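Local coordinates for ricin B lectin (Clostridium thermocellum, PDB 3VSF), which is an exo-beta-1,3-galactanase that probably hydrolyses beta-1,3-galactan through its family 43 glycosidase domain and carries a galactose-binding ricin-type beta-trefoil module, at residues Gly394-Leu402 with Lys410-Gly418; Ser417-Glu426 with Leu434-Gln445. All coordinates share one frame; numbering follows the deposited sequence.

Contact 1 of 2, residues Gly394-Leu402 with Lys410-Gly418; sequences GSLSQQWYL and KKIVNVKSG
W400 and I412 meet at the apolar centre of this antiparallel hairpin: the I412 methyl CG2 comes up to W400 CE3 at 3.5 Å, with the two side chains crossing obliquely. Next along the same face, L402 lies beside I412 and points the same way, with L402 CD2 3.9 Å from I412 CG1. The indole also receives N414, whose CB sits over its six-membered ring in a CH-pi contact 4.1 Å from the centroid.

On the reverse face Y401 pairs with V413, and beyond the end of the strand V415 crosses Y401 at about a right angle. Its methyl CG2 lies over one face of the phenol ring, 3.8 Å from the centroid, while the other methyl, CG1, meets L396 CD2 at 4.0 Å.

Outward from here the backbone takes over. Y401 and V413 form a hydrogen-bonded pair, Y401 N giving to V413 O at 2.7 Å and V413 N returning to Y401 O; V415 N then bonds Q399 O, carrying the ladder past the strand end. At the polar edge the amide of N414 works from both ends. With CG anti to the backbone N (chi1 -165°), ND2 reaches S397 O at 2.9 Å from above the carbonyl plane, and the amide stands nearly upright on the indole, 85° between planes. OD1 accepts from S417 N on a lone pair, 3.1 Å away, an Asx motif that holds the turn following the strand. The extended K416 runs past S397 OG toward G379 O.

The hairpin belongs to the six-stranded barrel of the beta-trefoil: strand 400-404 also meets strand 363-367 through W400-Y363 backbone bonding, strand 447-453 flanks 409-414 with F449 touching L402 and I412, and the indole bonds L374 O through NE1 and packs on I387 of strand 385-390.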
loop_
_atom_site.group_PDB
_atom_site.type_symbol
_atom_site.label_atom_id
_atom_site.label_comp_id
_atom_site.label_asym_id
_atom_site.label_seq_id
_atom_site.Cartn_x
_atom_site.Cartn_y
_atom_site.Cartn_z
ATOM N N GLY A 394 -1.259 -34.298 -6.991
ATOM C CA GLY A 394 -2.045 -33.405 -7.825
ATOM C C GLY A 394 -2.817 -32.358 -7.044
ATOM O O GLY A 394 -3.857 -31.878 -7.497
ATOM N N SER A 395 -2.306 -32.002 -5.870
ATOM C CA SER A 395 -2.963 -31.021 -5.015
ATOM C C SER A 395 -2.571 -29.597 -5.398
ATOM O O SER A 395 -1.622 -29.387 -6.153
ATOM C CB SER A 395 -2.624 -31.283 -3.546
ATOM O OG SER A 395 -3.293 -30.369 -2.696
ATOM N N LEU A 396 -3.308 -28.624 -4.873
ATOM C CA LEU A 396 -3.045 -27.217 -5.160
ATOM C C LEU A 396 -1.708 -26.751 -4.595
ATOM O O LEU A 396 -0.938 -26.075 -5.278
ATOM C CB LEU A 396 -4.173 -26.339 -4.614
ATOM C CG LEU A 396 -5.465 -26.290 -5.431
ATOM C CD1 LEU A 396 -6.535 -25.498 -4.694
ATOM C CD2 LEU A 396 -5.204 -25.692 -6.807
ATOM N N SER A 397 -1.436 -27.118 -3.347
ATOM C CA SER A 397 -0.223 -26.684 -2.661
ATOM C C SER A 397 1.043 -27.059 -3.425
ATOM O O SER A 397 2.112 -26.499 -3.183
ATOM C CB SER A 397 -0.172 -27.272 -1.251
ATOM O OG SER A 397 -1.333 -26.932 -0.515
ATOM N N GLN A 398 0.920 -28.006 -4.348
ATOM C CA GLN A 398 2.072 -28.494 -5.096
ATOM C C GLN A 398 2.151 -27.885 -6.493
ATOM O O GLN A 398 2.911 -28.354 -7.340
ATOM C CB GLN A 398 2.037 -30.021 -5.185
ATOM C CG GLN A 398 2.050 -30.715 -3.834
ATOM C CD GLN A 398 1.989 -32.225 -3.954
ATOM O OE1 GLN A 398 1.671 -32.762 -5.014
ATOM N NE2 GLN A 398 2.297 -32.917 -2.863
ATOM N N GLN A 399 1.366 -26.839 -6.726
ATOM C CA GLN A 399 1.360 -26.163 -8.019
ATOM C C GLN A 399 1.940 -24.758 -7.884
ATOM O O GLN A 399 1.646 -24.048 -6.923
ATOM C CB GLN A 399 -0.059 -26.116 -8.587
ATOM C CG GLN A 399 -0.755 -27.469 -8.592
ATOM C CD GLN A 399 -2.137 -27.418 -9.209
ATOM O OE1 GLN A 399 -2.392 -26.639 -10.127
ATOM N NE2 GLN A 399 -3.041 -28.249 -8.704
ATOM N N TRP A 400 2.764 -24.359 -8.848
ATOM C CA TRP A 400 3.496 -23.101 -8.744
ATOM C C TRP A 400 3.509 -22.302 -10.046
ATOM O O TRP A 400 3.696 -22.861 -11.127
ATOM C CB TRP A 400 4.934 -23.369 -8.290
ATOM C CG TRP A 400 5.025 -24.154 -7.015
ATOM C CD1 TRP A 400 4.903 -25.506 -6.875
ATOM C CD2 TRP A 400 5.262 -23.634 -5.701
ATOM N NE1 TRP A 400 5.046 -25.860 -5.555
ATOM C CE2 TRP A 400 5.269 -24.728 -4.814
ATOM C CE3 TRP A 400 5.470 -22.350 -5.188
ATOM C CZ2 TRP A 400 5.473 -24.579 -3.444
ATOM C CZ3 TRP A 400 5.674 -22.203 -3.829
ATOM C CH2 TRP A 400 5.673 -23.311 -2.971
ATOM N N TYR A 401 3.311 -20.991 -9.932
ATOM C CA TYR A 401 3.442 -20.089 -11.070
ATOM C C TYR A 401 4.892 -19.645 -11.205
ATOM O O TYR A 401 5.667 -19.740 -10.256
ATOM C CB TYR A 401 2.563 -18.851 -10.893
ATOM C CG TYR A 401 1.079 -19.123 -10.823
ATOM C CD1 TYR A 401 0.377 -19.546 -11.943
ATOM C CD2 TYR A 401 0.376 -18.930 -9.642
ATOM C CE1 TYR A 401 -0.982 -19.787 -11.882
ATOM C CE2 TYR A 401 -0.982 -19.167 -9.573
ATOM C CZ TYR A 401 -1.656 -19.595 -10.696
ATOM O OH TYR A 401 -3.009 -19.833 -10.631
ATOM N N LEU A 402 5.252 -19.149 -12.383
ATOM C CA LEU A 402 6.583 -18.594 -12.600
ATOM C C LEU A 402 6.497 -17.194 -13.204
ATOM O O LEU A 402 6.183 -17.035 -14.383
ATOM C CB LEU A 402 7.417 -19.512 -13.493
ATOM C CG LEU A 402 7.791 -20.879 -12.915
ATOM C CD1 LEU A 402 8.632 -21.663 -13.910
ATOM C CD2 LEU A 402 8.527 -20.727 -11.591
ATOM N N LYS A 410 13.369 -15.341 -11.540
ATOM C CA LYS A 410 11.916 -15.448 -11.594
ATOM C C LYS A 410 11.316 -15.620 -10.203
ATOM O O LYS A 410 12.020 -15.936 -9.246
ATOM C CB LYS A 410 11.503 -16.627 -12.477
ATOM C CG LYS A 410 11.860 -16.471 -13.946
ATOM C CD LYS A 410 11.663 -17.775 -14.703
ATOM C CE LYS A 410 11.882 -17.585 -16.195
ATOM N NZ LYS A 410 10.880 -16.653 -16.784
ATOM N N LYS A 411 10.008 -15.412 -10.104
ATOM C CA LYS A 411 9.287 -15.613 -8.852
ATOM C C LYS A 411 8.542 -16.941 -8.871
ATOM O O LYS A 411 7.740 -17.196 -9.768
ATOM C CB LYS A 411 8.293 -14.477 -8.614
ATOM C CG LYS A 411 8.800 -13.365 -7.712
ATOM C CD LYS A 411 7.720 -12.315 -7.496
ATOM C CE LYS A 411 6.440 -12.942 -6.964
ATOM N NZ LYS A 411 5.335 -11.951 -6.846
ATOM N N ILE A 412 8.809 -17.782 -7.880
ATOM C CA ILE A 412 8.085 -19.037 -7.739
ATOM C C ILE A 412 6.926 -18.845 -6.769
ATOM O O ILE A 412 7.123 -18.806 -5.555
ATOM C CB ILE A 412 9.001 -20.168 -7.242
ATOM C CG1 ILE A 412 10.225 -20.298 -8.150
ATOM C CG2 ILE A 412 8.238 -21.483 -7.179
ATOM C CD1 ILE A 412 11.170 -21.410 -7.749
ATOM N N VAL A 413 5.719 -18.721 -7.310
ATOM C CA VAL A 413 4.544 -18.412 -6.503
ATOM C C VAL A 413 3.630 -19.619 -6.339
ATOM O O VAL A 413 3.308 -20.301 -7.310
ATOM C CB VAL A 413 3.732 -17.253 -7.118
ATOM C CG1 VAL A 413 2.620 -16.823 -6.172
ATOM C CG2 VAL A 413 4.642 -16.081 -7.442
ATOM N N ASN A 414 3.213 -19.878 -5.104
ATOM C CA ASN A 414 2.286 -20.966 -4.821
ATOM C C ASN A 414 0.907 -20.643 -5.379
ATOM O O ASN A 414 0.514 -19.479 -5.440
ATOM C CB ASN A 414 2.209 -21.219 -3.313
ATOM C CG ASN A 414 1.560 -22.549 -2.975
ATOM O OD1 ASN A 414 0.369 -22.615 -2.674
ATOM N ND2 ASN A 414 2.349 -23.617 -3.019
ATOM N N VAL A 415 0.174 -21.669 -5.797
ATOM C CA VAL A 415 -1.150 -21.464 -6.372
ATOM C C VAL A 415 -2.226 -21.357 -5.296
ATOM O O VAL A 415 -3.016 -20.412 -5.292
ATOM C CB VAL A 415 -1.520 -22.577 -7.369
ATOM C CG1 VAL A 415 -2.981 -22.463 -7.775
ATOM C CG2 VAL A 415 -0.615 -22.516 -8.590
ATOM N N LYS A 416 -2.253 -22.325 -4.385
ATOM C CA LYS A 416 -3.230 -22.323 -3.302
ATOM C C LYS A 416 -3.124 -21.045 -2.475
ATOM O O LYS A 416 -4.126 -20.529 -1.977
ATOM C CB LYS A 416 -3.049 -23.553 -2.409
ATOM C CG LYS A 416 -4.089 -23.668 -1.310
ATOM C CD LYS A 416 -3.899 -24.932 -0.491
ATOM C CE LYS A 416 -4.927 -25.015 0.626
ATOM N NZ LYS A 416 -4.798 -26.271 1.413
ATOM N N SER A 417 -1.903 -20.541 -2.332
ATOM C CA SER A 417 -1.664 -19.274 -1.652
ATOM C C SER A 417 -0.747 -18.409 -2.506
ATOM O O SER A 417 0.293 -18.872 -2.971
ATOM C CB SER A 417 -1.038 -19.507 -0.275
ATOM O OG SER A 417 0.221 -20.146 -0.391
ATOM N N GLY A 418 -1.131 -17.153 -2.708
ATOM C CA GLY A 418 -0.387 -16.258 -3.576
ATOM C C GLY A 418 0.991 -15.886 -3.060
ATOM O O GLY A 418 1.623 -14.959 -3.571
#

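Contact 2 of 2, residues Ser417-Glu426 with Leu434-Gln445; sequences SGRALDVKDE and LIQYTSNGGYNQ
D422 and N444 are brought together by different first torsions: D422 extends CG anti to its backbone N (chi1 -179°), while N444 tucks CG between its backbone N and carbonyl carbon (chi1 62°). The amide and carboxylate planes stand 80° apart. N444 ND2 lies close to D422 OD2 but is not aimed at it; its hydrogen bond goes to V423 O at 3.0 Å, from above the carbonyl plane. E426 N reaches that same oxygen from the opposite face. N444 O in turn accepts from V423 N at 3.1 Å, so one asparagine clasps V423 by both side chain and backbone.

D422 OD2 is held instead by Q445 NE2, 2.9 Å away on the anti side of the carboxylate. That amide nitrogen also gives to T438 O at 2.9 Å, and Q445 OE1 accepts from N440 N, closing the 438-445 loop.

Beneath lies an antiparallel ladder: A420 pairs with Y437 and D422 with I435 through two backbone bonds each, D422 N to I435 O and I435 N to D422 O both at 2.7 Å. The D422 CB rests against Y437 CB, 3.6 Å apart. On the other face L421 and V423 pack with L434 toward I468 and I481. Just before the strand, R419 NH1 forms a salt bridge with E337 and NE bonds V381 O.

D422, D425, N440 and N444 bind beta-D-galactose in this protein, and here a glycerol, probably from the crystallisation liquor, sits by D422 and bonds D425 N. Q445 thus acts from the second shell: its grip on OD2 and on the N440 backbone probably presets the sugar-binding groups.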
loop_
_atom_site.group_PDB
_atom_site.type_symbol
_atom_site.label_atom_id
_atom_site.label_comp_id
_atom_site.label_asym_id
_atom_site.label_seq_id
_atom_site.Cartn_x
_atom_site.Cartn_y
_atom_site.Cartn_z
ATOM N N SER A 417 -1.903 -20.541 -2.332
ATOM C CA SER A 417 -1.664 -19.274 -1.652
ATOM C C SER A 417 -0.747 -18.409 -2.506
ATOM O O SER A 417 0.293 -18.872 -2.971
ATOM C CB SER A 417 -1.038 -19.507 -0.275
ATOM O OG SER A 417 0.221 -20.146 -0.391
ATOM N N GLY A 418 -1.131 -17.153 -2.708
ATOM C CA GLY A 418 -0.387 -16.258 -3.576
ATOM C C GLY A 418 0.991 -15.886 -3.060
ATOM O O GLY A 418 1.623 -14.959 -3.571
ATOM N N ARG A 419 1.462 -16.610 -2.051
ATOM C CA ARG A 419 2.756 -16.330 -1.445
ATOM C C ARG A 419 3.898 -16.866 -2.301
ATOM O O ARG A 419 3.721 -17.814 -3.064
ATOM C CB ARG A 419 2.815 -16.913 -0.034
ATOM C CG ARG A 419 1.598 -16.559 0.803
ATOM C CD ARG A 419 1.767 -16.956 2.257
ATOM N NE ARG A 419 0.566 -16.653 3.030
ATOM C CZ ARG A 419 0.260 -15.444 3.489
ATOM N NH1 ARG A 419 1.068 -14.419 3.253
ATOM N NH2 ARG A 419 -0.856 -15.259 4.182
ATOM N N ALA A 420 5.070 -16.251 -2.171
ATOM C CA ALA A 420 6.220 -16.611 -2.994
ATOM C C ALA A 420 7.240 -17.446 -2.229
ATOM O O ALA A 420 7.336 -17.363 -1.004
ATOM C CB ALA A 420 6.876 -15.359 -3.557
ATOM N N LEU A 421 8.001 -18.252 -2.964
ATOM C CA LEU A 421 9.073 -19.042 -2.373
ATOM C C LEU A 421 10.128 -18.093 -1.823
ATOM O O LEU A 421 10.703 -17.295 -2.563
ATOM C CB LEU A 421 9.687 -19.979 -3.414
ATOM C CG LEU A 421 10.637 -21.060 -2.893
ATOM C CD1 LEU A 421 9.919 -21.982 -1.919
ATOM C CD2 LEU A 421 11.222 -21.852 -4.049
ATOM N N ASP A 422 10.377 -18.182 -0.522
ATOM C CA ASP A 422 11.225 -17.211 0.156
ATOM C C ASP A 422 12.278 -17.876 1.036
ATOM O O ASP A 422 11.992 -18.847 1.734
ATOM C CB ASP A 422 10.357 -16.274 1.001
ATOM C CG ASP A 422 11.168 -15.220 1.726
ATOM O OD1 ASP A 422 11.679 -15.512 2.827
ATOM O OD2 ASP A 422 11.286 -14.096 1.196
ATOM N N VAL A 423 13.496 -17.345 0.997
ATOM C CA VAL A 423 14.551 -17.795 1.895
ATOM C C VAL A 423 14.438 -17.042 3.218
ATOM O O VAL A 423 14.768 -15.860 3.301
ATOM C CB VAL A 423 15.948 -17.565 1.294
ATOM C CG1 VAL A 423 17.019 -18.112 2.224
ATOM C CG2 VAL A 423 16.049 -18.212 -0.078
ATOM N N LYS A 424 13.963 -17.740 4.244
ATOM C CA LYS A 424 13.683 -17.139 5.546
ATOM C C LYS A 424 14.763 -16.164 6.020
ATOM O O LYS A 424 15.950 -16.489 6.032
ATOM C CB LYS A 424 13.469 -18.236 6.593
ATOM C CG LYS A 424 13.103 -17.729 7.979
ATOM C CD LYS A 424 12.899 -18.889 8.943
ATOM C CE LYS A 424 12.654 -18.408 10.364
ATOM N NZ LYS A 424 11.406 -17.602 10.475
ATOM N N ASP A 425 14.331 -14.964 6.402
ATOM C CA ASP A 425 15.219 -13.951 6.968
ATOM C C ASP A 425 16.413 -13.623 6.073
ATOM O O ASP A 425 17.474 -13.234 6.564
ATOM C CB ASP A 425 15.702 -14.380 8.357
ATOM C CG ASP A 425 14.557 -14.598 9.329
ATOM O OD1 ASP A 425 13.521 -13.912 9.194
ATOM O OD2 ASP A 425 14.691 -15.455 10.229
ATOM N N GLU A 426 16.234 -13.777 4.766
ATOM C CA GLU A 426 17.288 -13.483 3.800
ATOM C C GLU A 426 18.611 -14.141 4.178
ATOM O O GLU A 426 19.675 -13.536 4.051
ATOM C CB GLU A 426 17.478 -11.971 3.652
ATOM C CG GLU A 426 16.312 -11.260 2.984
ATOM C CD GLU A 426 16.555 -9.772 2.819
ATOM O OE1 GLU A 426 16.907 -9.110 3.819
ATOM O OE2 GLU A 426 16.399 -9.265 1.688
ATOM N N LEU A 434 13.697 -22.743 3.699
ATOM C CA LEU A 434 12.853 -22.056 2.727
ATOM C C LEU A 434 11.400 -22.050 3.186
ATOM O O LEU A 434 10.906 -23.040 3.725
ATOM C CB LEU A 434 12.965 -22.714 1.350
ATOM C CG LEU A 434 13.961 -22.100 0.365
ATOM C CD1 LEU A 434 15.332 -21.941 1.001
ATOM C CD2 LEU A 434 14.046 -22.935 -0.905
ATOM N N ILE A 435 10.720 -20.930 2.970
ATOM C CA ILE A 435 9.323 -20.791 3.359
ATOM C C ILE A 435 8.529 -20.121 2.249
ATOM O O ILE A 435 9.092 -19.686 1.246
ATOM C CB ILE A 435 9.177 -19.936 4.634
ATOM C CG1 ILE A 435 9.693 -18.517 4.384
ATOM C CG2 ILE A 435 9.915 -20.575 5.799
ATOM C CD1 ILE A 435 9.604 -17.609 5.592
ATOM N N GLN A 436 7.214 -20.049 2.427
ATOM C CA GLN A 436 6.380 -19.233 1.555
ATOM C C GLN A 436 6.070 -17.932 2.283
ATOM O O GLN A 436 5.612 -17.946 3.425
ATOM C CB GLN A 436 5.091 -19.963 1.171
ATOM C CG GLN A 436 4.139 -20.219 2.328
ATOM C CD GLN A 436 2.784 -20.718 1.864
ATOM O OE1 GLN A 436 2.558 -20.911 0.669
ATOM N NE2 GLN A 436 1.874 -20.925 2.807
ATOM N N TYR A 437 6.335 -16.807 1.631
ATOM C CA TYR A 437 6.171 -15.512 2.277
ATOM C C TYR A 437 5.525 -14.503 1.338
ATOM O O TYR A 437 5.522 -14.684 0.121
ATOM C CB TYR A 437 7.525 -14.991 2.763
ATOM C CG TYR A 437 7.435 -13.956 3.861
ATOM C CD1 TYR A 437 7.114 -14.322 5.161
ATOM C CD2 TYR A 437 7.684 -12.614 3.602
ATOM C CE1 TYR A 437 7.034 -13.381 6.171
ATOM C CE2 TYR A 437 7.607 -11.665 4.606
ATOM C CZ TYR A 437 7.283 -12.054 5.888
ATOM O OH TYR A 437 7.204 -11.115 6.892
ATOM N N THR A 438 4.976 -13.440 1.915
ATOM C CA THR A 438 4.364 -12.373 1.137
ATOM C C THR A 438 5.390 -11.781 0.181
ATOM O O THR A 438 6.549 -11.589 0.547
ATOM C CB THR A 438 3.831 -11.258 2.051
ATOM O OG1 THR A 438 4.887 -10.338 2.352
ATOM C CG2 THR A 438 3.298 -11.846 3.347
ATOM N N SER A 439 4.969 -11.499 -1.047
ATOM C CA SER A 439 5.868 -10.916 -2.035
ATOM C C SER A 439 6.320 -9.532 -1.581
ATOM O O SER A 439 5.500 -8.698 -1.200
ATOM C CB SER A 439 5.188 -10.831 -3.402
ATOM O OG SER A 439 6.078 -10.325 -4.381
ATOM N N ASN A 440 7.627 -9.294 -1.618
ATOM C CA ASN A 440 8.175 -8.017 -1.171
ATOM C C ASN A 440 9.365 -7.549 -2.004
ATOM O O ASN A 440 10.166 -6.729 -1.551
ATOM C CB ASN A 440 8.556 -8.084 0.309
ATOM C CG ASN A 440 9.557 -9.183 0.605
ATOM O OD1 ASN A 440 10.383 -9.532 -0.237
ATOM N ND2 ASN A 440 9.482 -9.738 1.809
ATOM N N GLY A 441 9.476 -8.077 -3.218
ATOM C CA GLY A 441 10.516 -7.664 -4.143
ATOM C C GLY A 441 11.922 -7.982 -3.673
ATOM O O GLY A 441 12.900 -7.587 -4.309
ATOM N N GLY A 442 12.028 -8.698 -2.558
ATOM C CA GLY A 442 13.321 -9.072 -2.017
ATOM C C GLY A 442 14.048 -10.059 -2.910
ATOM O O GLY A 442 13.422 -10.890 -3.567
ATOM N N TYR A 443 15.374 -9.965 -2.938
ATOM C CA TYR A 443 16.183 -10.863 -3.754
ATOM C C TYR A 443 16.076 -12.310 -3.285
ATOM O O TYR A 443 16.306 -13.240 -4.058
ATOM C CB TYR A 443 17.647 -10.417 -3.767
ATOM C CG TYR A 443 17.952 -9.363 -4.806
ATOM C CD1 TYR A 443 17.003 -9.004 -5.755
ATOM C CD2 TYR A 443 19.190 -8.736 -4.847
ATOM C CE1 TYR A 443 17.275 -8.044 -6.710
ATOM C CE2 TYR A 443 19.472 -7.774 -5.800
ATOM C CZ TYR A 443 18.511 -7.433 -6.728
ATOM O OH TYR A 443 18.785 -6.477 -7.681
ATOM N N ASN A 444 15.724 -12.496 -2.017
ATOM C CA ASN A 444 15.548 -13.834 -1.469
ATOM C C ASN A 444 14.260 -14.482 -1.966
ATOM O O ASN A 444 13.850 -15.530 -1.469
ATOM C CB ASN A 444 15.575 -13.802 0.061
ATOM C CG ASN A 444 14.458 -12.961 0.647
ATOM O OD1 ASN A 444 14.014 -11.985 0.042
ATOM N ND2 ASN A 444 13.999 -13.336 1.835
ATOM N N GLN A 445 13.627 -13.847 -2.948
ATOM C CA GLN A 445 12.419 -14.382 -3.564
ATOM C C GLN A 445 12.602 -14.510 -5.072
ATOM O O GLN A 445 11.672 -14.872 -5.793
ATOM C CB GLN A 445 11.211 -13.498 -3.247
ATOM C CG GLN A 445 10.897 -13.389 -1.765
ATOM C CD GLN A 445 9.607 -12.642 -1.489
ATOM O OE1 GLN A 445 8.995 -12.081 -2.398
ATOM N NE2 GLN A 445 9.186 -12.634 -0.229
#

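Contacts 1 and 2 are consecutive hairpins of the beta-trefoil module, sharing S417 and G418 at the turn between strands 409-414 and 420-423, with centres about 12 Å apart. These two strands are stitched directly: I412 O lies 2.8 Å from L421 N and N414 N 2.9 Å from R419 O, both probable hydrogen bonds. W447 touches I412 and bonds L421 O, spanning the junction. The galactose site belongs to contact 2. Contact 1 is set back from it, the side chain of W400 about 9 Å from that of D422 and the K411 side chain about 8 Å from that of N440; K411 NZ also bonds S439 OG, next to N440, and forms a salt bridge with E355.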